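Local coordinates for uncharacterized protein DUF4425 (Bacteroides vulgatus, PDB 3U6G), which is of unknown function, but is a putative lipoprotein with an immunoglobulin-like beta fold, assigned to a PLAT/LH2 and C2-like calcium-binding family, at residues T7-I12 / S62-G67; L88-I93 / K106-D111. One frame throughout, in Å; residues are numbered along the deposited sequence.

Contact 1: T7-I12 / S62-G67; sequences TGIHKI and SCCTNG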
ATOM      1  N   THR A   7      16.719   0.589  -9.399  0.50 20.62           N
ATOM      2  CA  THR A   7      16.701   1.957  -8.939  0.50 18.83           C
ATOM      3  C   THR A   7      16.426   2.859 -10.143  0.50 18.28           C
ATOM      4  O   THR A   7      16.932   2.616 -11.240  0.50 18.27           O
ATOM      5  CB  THR A   7      18.016   2.289  -8.237  0.50 21.17           C
ATOM      6  OG1 THR A   7      18.156   1.436  -7.085  0.50 16.53           O
ATOM      7  CG2 THR A   7      18.043   3.743  -7.813  0.50 14.34           C
ATOM      8  N   GLY A   8      15.564   3.852  -9.948  1.00 17.29           N
ATOM      9  CA  GLY A   8      15.222   4.792 -10.998  1.00 16.48           C
ATOM     10  C   GLY A   8      13.968   5.544 -10.638  1.00 13.98           C
ATOM     11  O   GLY A   8      13.556   5.541  -9.482  1.00 15.67           O
ATOM     12  N   ILE A   9      13.365   6.201 -11.622  1.00 15.20           N
ATOM     13  CA  ILE A   9      12.093   6.875 -11.398  0.50 16.01           C
ATOM     14  C   ILE A   9      10.977   5.841 -11.553  1.00 15.24           C
ATOM     15  O   ILE A   9      10.736   5.320 -12.639  1.00 16.01           O
ATOM     16  CB  ILE A   9      11.884   8.088 -12.332  0.50 15.90           C
ATOM     17  CG1 ILE A   9      12.933   9.173 -12.052  0.50 15.02           C
ATOM     18  CG2 ILE A   9      10.483   8.668 -12.139  0.50 16.88           C
ATOM     19  CD1 ILE A   9      12.866  10.358 -13.019  0.50 17.49           C
ATOM     20  N   HIS A  10      10.348   5.515 -10.426  1.00 13.86           N
ATOM     21  CA  HIS A  10       9.200   4.618 -10.419  1.00 14.15           C
ATOM     22  C   HIS A  10       7.947   5.456 -10.582  1.00 14.20           C
ATOM     23  O   HIS A  10       7.858   6.588 -10.069  1.00 15.43           O
ATOM     24  CB  HIS A  10       9.144   3.810  -9.119  1.00 14.25           C
ATOM     25  CG  HIS A  10      10.277   2.857  -8.982  1.00 14.04           C
ATOM     26  ND1 HIS A  10      10.102   1.495  -8.863  1.00 14.28           N
ATOM     27  CD2 HIS A  10      11.613   3.062  -9.037  1.00 15.50           C
ATOM     28  CE1 HIS A  10      11.279   0.905  -8.844  1.00 15.22           C
ATOM     29  NE2 HIS A  10      12.214   1.835  -8.950  1.00 15.47           N
ATOM     30  N   LYS A  11       6.970   4.899 -11.293  1.00 13.97           N
ATOM     31  CA  LYS A  11       5.740   5.622 -11.553  1.00 14.31           C
ATOM     32  C   LYS A  11       4.555   4.684 -11.572  1.00 13.71           C
ATOM     33  O   LYS A  11       4.670   3.558 -12.051  1.00 14.10           O
ATOM     34  CB  LYS A  11       5.852   6.345 -12.906  1.00 16.76           C
ATOM     35  CG  LYS A  11       4.630   7.165 -13.286  1.00 16.52           C
ATOM     36  CD  LYS A  11       4.924   8.217 -14.343  1.00 24.42           C
ATOM     37  CE  LYS A  11       5.262   7.615 -15.660  1.00 25.69           C
ATOM     38  NZ  LYS A  11       5.345   8.694 -16.709  1.00 26.07           N
ATOM     39  N   ILE A  12       3.414   5.191 -11.104  1.00 13.70           N
ATOM     40  CA  ILE A  12       2.130   4.532 -11.244  1.00 13.93           C
ATOM     41  C   ILE A  12       1.165   5.469 -11.944  1.00 14.64           C
ATOM     42  O   ILE A  12       1.036   6.622 -11.582  1.00 15.84           O
ATOM     43  CB  ILE A  12       1.540   4.173  -9.853  1.00 16.16           C
ATOM     44  CG1 ILE A  12       2.393   3.101  -9.175  1.00 20.01           C
ATOM     45  CG2 ILE A  12       0.064   3.746  -9.951  1.00 19.40           C
ATOM     46  CD1 ILE A  12       2.205   1.702  -9.684  1.00 23.21           C
ATOM     47  N   SER A  62      -1.472  10.182 -11.940  1.00 20.48           N
ATOM     48  CA  SER A  62      -0.192   9.530 -11.860  1.00 21.10           C
ATOM     49  C   SER A  62       0.600  10.043 -10.675  1.00 19.72           C
ATOM     50  O   SER A  62       0.384  11.164 -10.187  1.00 23.71           O
ATOM     51  CB  SER A  62       0.594   9.713 -13.153  1.00 26.85           C
ATOM     52  OG  SER A  62       0.723  11.075 -13.447  1.00 34.14           O
ATOM     53  N   CYS A  63       1.547   9.217 -10.260  1.00 18.44           N
ATOM     54  CA  CYS A  63       2.398   9.490  -9.120  1.00 17.98           C
ATOM     55  C   CYS A  63       3.767   8.888  -9.433  1.00 16.38           C
ATOM     56  O   CYS A  63       3.845   7.780  -9.937  1.00 19.24           O
ATOM     57  CB  CYS A  63       1.783   8.848  -7.842  1.00 17.78           C
ATOM     58  SG  CYS A  63       2.712   9.225  -6.330  1.00 23.26           S
ATOM     59  N   CYS A  64       4.852   9.607  -9.157  1.00 15.14           N
ATOM     60  CA  CYS A  64       6.184   9.063  -9.366  1.00 15.24           C
ATOM     61  C   CYS A  64       7.101   9.413  -8.226  1.00 14.83           C
ATOM     62  O   CYS A  64       6.768  10.247  -7.371  1.00 15.86           O
ATOM     63  CB  CYS A  64       6.788   9.552 -10.694  1.00 15.99           C
ATOM     64  SG  CYS A  64       7.180  11.315 -10.718  1.00 19.77           S
ATOM     65  N   THR A  65       8.253   8.759  -8.233  1.00 13.69           N
ATOM     66  CA  THR A  65       9.271   8.950  -7.223  1.00 13.87           C
ATOM     67  C   THR A  65      10.397   9.826  -7.781  1.00 13.92           C
ATOM     68  O   THR A  65      10.376  10.216  -8.950  1.00 15.43           O
ATOM     69  CB  THR A  65       9.870   7.590  -6.796  1.00 15.05           C
ATOM     70  OG1 THR A  65      10.599   7.022  -7.892  1.00 13.94           O
ATOM     71  CG2 THR A  65       8.784   6.615  -6.312  1.00 16.83           C
ATOM     72  N   ASN A  66      11.375  10.132  -6.934  1.00 14.54           N
ATOM     73  CA  ASN A  66      12.656  10.593  -7.416  1.00 14.80           C
ATOM     74  C   ASN A  66      13.444   9.400  -7.948  1.00 15.74           C
ATOM     75  O   ASN A  66      12.970   8.251  -7.920  1.00 16.64           O
ATOM     76  CB  ASN A  66      13.425  11.399  -6.352  1.00 16.00           C
ATOM     77  CG  ASN A  66      13.970  10.547  -5.199  1.00 16.84           C
ATOM     78  OD1 ASN A  66      14.171   9.337  -5.333  1.00 17.95           O
ATOM     79  ND2 ASN A  66      14.235  11.204  -4.052  1.00 18.72           N
ATOM     80  N   GLY A  67      14.651   9.662  -8.439  1.00 15.68           N
ATOM     81  CA  GLY A  67      15.433   8.624  -9.091  1.00 17.01           C
ATOM     82  C   GLY A  67      16.162   7.666  -8.179  1.00 16.19           C
ATOM     83  O   GLY A  67      16.969   6.852  -8.656  1.00 18.59           O
TER
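Thr-65 meets His-10 with both its hydroxyl and its main-chain N-H. The backbone N of His-10 donates to Thr-65 OG1 over 3.0 Å, at an N-H...O angle of 157°, in the place where a regular antiparallel pair would use a carbonyl. The chi1 of 67° sets OG1 between the backbone N and the carbonyl carbon of its own residue, turned at the His-10 strand, and the same oxygen donates to Asn-66 O at 2.7 Å, so it is gripped as acceptor and donor at once. The return bond is ordinary, from Thr-65 N to His-10 O. A valine here would probably leave the His-10 N-H without its acceptor and Asn-66 O without this donor, with the strand end less firmly fixed. The imidazole itself leads off to other partners, Thr-123 OG1 at ND1 and Gln-6 O at NE2.

Farther along, the bridges become regular: Ile-12 and Cys-63 form a hydrogen-bonded pair, with Ile-12 N 2.9 Å from Cys-63 O and a nearly straight N-H...O, while Lys-11 and Cys-64 form the non-hydrogen-bonded pair. This is the antiparallel pairing of strands 10-18 and 60-65 within the immunoglobulin-like fold, their short axes 167° apart.

The side chains divide between two faces. Ile-12 and Cys-63 point to the one where Met-72 touches both. On the other, Lys-11 lays CB 4.0 Å from Cys-64 CB before its chain leads away to a cation-pi contact with Tyr-95. Beyond the paired strands, Ile-9 packs with two branches: CG2 lies 3.5 Å from Thr-65 O, and CG1 approaches Gly-67 CA at 3.9 Å.

Contact 2: L88-I93 / K106-D111; sequences LHITVI and KEYITD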
ATOM      1  N   LEU A  88     -17.348  -0.765 -14.422  1.00 30.36           N
ATOM      2  CA  LEU A  88     -16.155   0.066 -14.265  1.00 27.34           C
ATOM      3  C   LEU A  88     -14.921  -0.645 -14.795  1.00 23.86           C
ATOM      4  O   LEU A  88     -14.709  -1.833 -14.517  1.00 28.19           O
ATOM      5  CB  LEU A  88     -15.915   0.410 -12.795  1.00 28.92           C
ATOM      6  CG  LEU A  88     -14.797   1.427 -12.522  1.00 28.45           C
ATOM      7  CD1 LEU A  88     -15.239   2.814 -12.911  1.00 29.22           C
ATOM      8  CD2 LEU A  88     -14.379   1.396 -11.051  1.00 26.23           C
ATOM      9  N   HIS A  89     -14.131   0.102 -15.560  1.00 25.08           N
ATOM     10  CA  HIS A  89     -12.818  -0.420 -15.848  0.50 26.08           C
ATOM     11  C   HIS A  89     -11.737   0.425 -15.207  1.00 23.21           C
ATOM     12  O   HIS A  89     -11.789   1.638 -15.129  1.00 28.52           O
ATOM     13  CB  HIS A  89     -12.581  -0.656 -17.329  0.50 20.02           C
ATOM     14  CG  HIS A  89     -11.409  -1.544 -17.609  0.50 17.95           C
ATOM     15  ND1 HIS A  89     -11.540  -2.886 -17.892  0.50 18.82           N
ATOM     16  CD2 HIS A  89     -10.079  -1.281 -17.650  0.50 19.52           C
ATOM     17  CE1 HIS A  89     -10.347  -3.411 -18.097  0.50 22.27           C
ATOM     18  NE2 HIS A  89      -9.443  -2.461 -17.944  0.50 21.24           N
ATOM     19  N   ILE A  90     -10.782  -0.304 -14.632  1.00 25.10           N
ATOM     20  CA  ILE A  90      -9.626   0.298 -13.948  1.00 24.62           C
ATOM     21  C   ILE A  90      -8.375  -0.280 -14.591  1.00 22.43           C
ATOM     22  O   ILE A  90      -8.261  -1.499 -14.727  1.00 23.49           O
ATOM     23  CB  ILE A  90      -9.587  -0.027 -12.425  1.00 24.62           C
ATOM     24  CG1 ILE A  90     -10.691   0.725 -11.681  1.00 29.47           C
ATOM     25  CG2 ILE A  90      -8.219   0.322 -11.819  1.00 28.50           C
ATOM     26  CD1 ILE A  90     -10.396   2.195 -11.432  1.00 33.84           C
ATOM     27  N   THR A  91      -7.463   0.600 -15.006  1.00 20.25           N
ATOM     28  CA  THR A  91      -6.129   0.203 -15.438  1.00 18.24           C
ATOM     29  C   THR A  91      -5.092   0.864 -14.530  1.00 16.91           C
ATOM     30  O   THR A  91      -5.156   2.067 -14.283  1.00 19.76           O
ATOM     31  CB  THR A  91      -5.848   0.628 -16.874  1.00 20.68           C
ATOM     32  OG1 THR A  91      -6.824   0.054 -17.750  1.00 23.98           O
ATOM     33  CG2 THR A  91      -4.448   0.190 -17.307  1.00 21.68           C
ATOM     34  N   VAL A  92      -4.168   0.068 -14.009  1.00 18.67           N
ATOM     35  CA  VAL A  92      -3.060   0.591 -13.212  1.00 18.37           C
ATOM     36  C   VAL A  92      -1.759   0.084 -13.823  1.00 16.71           C
ATOM     37  O   VAL A  92      -1.580  -1.124 -13.982  1.00 18.93           O
ATOM     38  CB  VAL A  92      -3.147   0.151 -11.744  1.00 20.59           C
ATOM     39  CG1 VAL A  92      -2.032   0.815 -10.939  1.00 19.91           C
ATOM     40  CG2 VAL A  92      -4.512   0.490 -11.153  1.00 20.66           C
ATOM     41  N   ILE A  93      -0.870   1.003 -14.194  1.00 14.88           N
ATOM     42  CA  ILE A  93       0.361   0.653 -14.880  1.00 14.78           C
ATOM     43  C   ILE A  93       1.520   1.116 -14.017  1.00 14.60           C
ATOM     44  O   ILE A  93       1.534   2.239 -13.518  1.00 14.89           O
ATOM     45  CB  ILE A  93       0.475   1.296 -16.282  1.00 15.09           C
ATOM     46  CG1 ILE A  93      -0.775   1.041 -17.121  1.00 17.71           C
ATOM     47  CG2 ILE A  93       1.744   0.775 -16.999  1.00 17.51           C
ATOM     48  CD1 ILE A  93      -0.850   1.880 -18.404  1.00 18.02           C
ATOM     49  N   LYS A 106      -8.660  -4.334 -14.688  1.00 22.93           N
ATOM     50  CA  LYS A 106      -9.790  -4.814 -13.928  1.00 27.31           C
ATOM     51  C   LYS A 106     -11.067  -4.312 -14.564  1.00 24.07           C
ATOM     52  O   LYS A 106     -11.133  -3.168 -15.028  1.00 26.44           O
ATOM     53  CB  LYS A 106      -9.713  -4.283 -12.499  1.00 30.05           C
ATOM     54  CG  LYS A 106      -8.526  -4.785 -11.688  1.00 31.27           C
ATOM     55  CD  LYS A 106      -8.736  -6.218 -11.264  1.00 35.54           C
ATOM     56  CE  LYS A 106      -7.586  -6.744 -10.426  1.00 40.35           C
ATOM     57  NZ  LYS A 106      -7.814  -8.160 -10.043  1.00 49.82           N
ATOM     58  N   GLU A 107     -12.074  -5.178 -14.563  1.00 27.58           N
ATOM     59  CA  GLU A 107     -13.412  -4.830 -14.987  1.00 29.79           C
ATOM     60  C   GLU A 107     -14.384  -5.246 -13.889  1.00 24.48           C
ATOM     61  O   GLU A 107     -14.365  -6.396 -13.445  1.00 30.23           O
ATOM     62  CB  GLU A 107     -13.739  -5.607 -16.242  1.00 30.21           C
ATOM     63  CG  GLU A 107     -15.148  -5.385 -16.765  1.00 32.73           C
ATOM     64  CD  GLU A 107     -15.277  -4.043 -17.422  1.00 26.22           C
ATOM     65  OE1 GLU A 107     -14.235  -3.560 -17.922  1.00 32.46           O
ATOM     66  OE2 GLU A 107     -16.394  -3.475 -17.460  1.00 39.67           O
ATOM     67  N   TYR A 108     -15.221  -4.313 -13.445  1.00 26.38           N
ATOM     68  CA  TYR A 108     -16.178  -4.591 -12.380  1.00 26.36           C
ATOM     69  C   TYR A 108     -17.580  -4.302 -12.873  1.00 28.68           C
ATOM     70  O   TYR A 108     -17.797  -3.310 -13.553  1.00 31.23           O
ATOM     71  CB  TYR A 108     -15.887  -3.726 -11.155  1.00 27.39           C
ATOM     72  CG  TYR A 108     -14.480  -3.855 -10.619  1.00 25.40           C
ATOM     73  CD1 TYR A 108     -14.119  -4.918  -9.801  1.00 26.94           C
ATOM     74  CD2 TYR A 108     -13.515  -2.898 -10.916  1.00 27.05           C
ATOM     75  CE1 TYR A 108     -12.833  -5.030  -9.297  1.00 27.38           C
ATOM     76  CE2 TYR A 108     -12.225  -3.001 -10.419  1.00 28.74           C
ATOM     77  CZ  TYR A 108     -11.890  -4.070  -9.607  1.00 26.40           C
ATOM     78  OH  TYR A 108     -10.609  -4.184  -9.108  1.00 33.90           O
ATOM     79  N   ILE A 109     -18.519  -5.187 -12.531  1.00 31.16           N
ATOM     80  CA  ILE A 109     -19.926  -5.041 -12.901  1.00 31.63           C
ATOM     81  C   ILE A 109     -20.778  -5.396 -11.673  1.00 25.97           C
ATOM     82  O   ILE A 109     -20.719  -6.514 -11.159  1.00 31.34           O
ATOM     83  CB  ILE A 109     -20.316  -5.938 -14.105  1.00 34.67           C
ATOM     84  CG1 ILE A 109     -19.421  -5.655 -15.322  1.00 34.72           C
ATOM     85  CG2 ILE A 109     -21.764  -5.708 -14.468  1.00 35.29           C
ATOM     86  CD1 ILE A 109     -18.961  -6.906 -16.068  1.00 36.34           C
ATOM     87  N   THR A 110     -21.572  -4.441 -11.205  1.00 30.63           N
ATOM     88  CA  THR A 110     -22.370  -4.664 -10.003  1.00 28.08           C
ATOM     89  C   THR A 110     -23.482  -5.675 -10.281  1.00 28.19           C
ATOM     90  O   THR A 110     -23.988  -5.761 -11.410  1.00 33.38           O
ATOM     91  CB  THR A 110     -22.981  -3.360  -9.471  1.00 29.63           C
ATOM     92  OG1 THR A 110     -23.839  -2.796 -10.475  1.00 29.53           O
ATOM     93  CG2 THR A 110     -21.866  -2.368  -9.055  1.00 28.19           C
ATOM     94  N   ASP A 111     -23.824  -6.460  -9.259  1.00 32.54           N
ATOM     95  CA  ASP A 111     -24.839  -7.514  -9.386  1.00 32.86           C
ATOM     96  C   ASP A 111     -26.046  -7.299  -8.461  1.00 32.42           C
ATOM     97  O   ASP A 111     -26.889  -8.187  -8.326  1.00 40.17           O
ATOM     98  CB  ASP A 111     -24.212  -8.895  -9.124  1.00 36.20           C
ATOM     99  CG  ASP A 111     -23.782  -9.092  -7.673  1.00 38.67           C
ATOM    100  OD1 ASP A 111     -23.988  -8.179  -6.848  1.00 41.82           O
ATOM    101  OD2 ASP A 111     -23.243 -10.175  -7.358  1.00 54.76           O
TER
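His-89, in the conformer described here, donates from ND1 to Glu-107 OE1, a histidine-carboxylate hydrogen bond of 2.8 Å with an N-H...O angle of 155°. The oxygen lies almost exactly in the imidazole plane, yet the ring and carboxylate planes are turned 40° apart and the two side chains cross at about a right angle. Both have CG anti to the backbone N, and a bend at chi2 of Glu-107 brings its carboxylate back to the ring edge. The bond fixes ND1 as the donor and limits the rotation of the ring.

One face of that ring lies over the backbone of the opposite strand. Lys-106 O is 3.1 Å from His-89 CG, and the poor angle at ND1 excludes a hydrogen bond to it; the carbonyl instead accepts from Ile-90 N at 2.9 Å. Ile-90 O in turn receives Lys-106 N, which completes one hydrogen-bonded pair. Leu-88 and Tyr-108 make the next, each N donating to the other's O; the bond from Tyr-108 N to Leu-88 O measures 2.7 Å. Between them, His-89 and Glu-107 occupy the non-hydrogen-bonded site.

On the other face of the sheet the contact is mostly apolar, shared by Leu-88, Ile-90, Tyr-108 and the start of the Lys-106 side chain. Ile-90 CG1 comes up to the edge of the Tyr-108 ring, 4.2 Å from CE2, and Leu-88 CD2 lies 4.4 Å from Tyr-108 CD2. Phe-23 touches both Leu-88 and Tyr-108.

The two segments belong to the beta hairpin of strands 87-96 and 99-109, antiparallel here with short axes at 161°. Strand 10-18 flanks strand 87-96 in the same sheet, with Gln-16 against Leu-88 and Ile-90, while strand 115-122 meets Tyr-108 through Glu-117 and Phe-119.

How the contacts relate
Both contacts are partly buried antiparallel pairings, and strands 10-18 and 87-96 are neighbours in one sheet. Their centres are about 24 Å apart, on opposite sides of the chain's centre, but Ile-12 CG2 of contact 1 packs 3.7 Å from Val-92 CG1 on a strand of contact 2. Contact 1 joins segments 50 residues apart in sequence and buries 441 Å², partly through loop residues beyond the strand ends; contact 2 lies within a single hairpin and buries 325 Å². The chemistry differs accordingly: a buried threonine hydroxyl takes over a backbone role in the first, whereas the second carries its side-chain bond between a partly exposed histidine and an exposed glutamate.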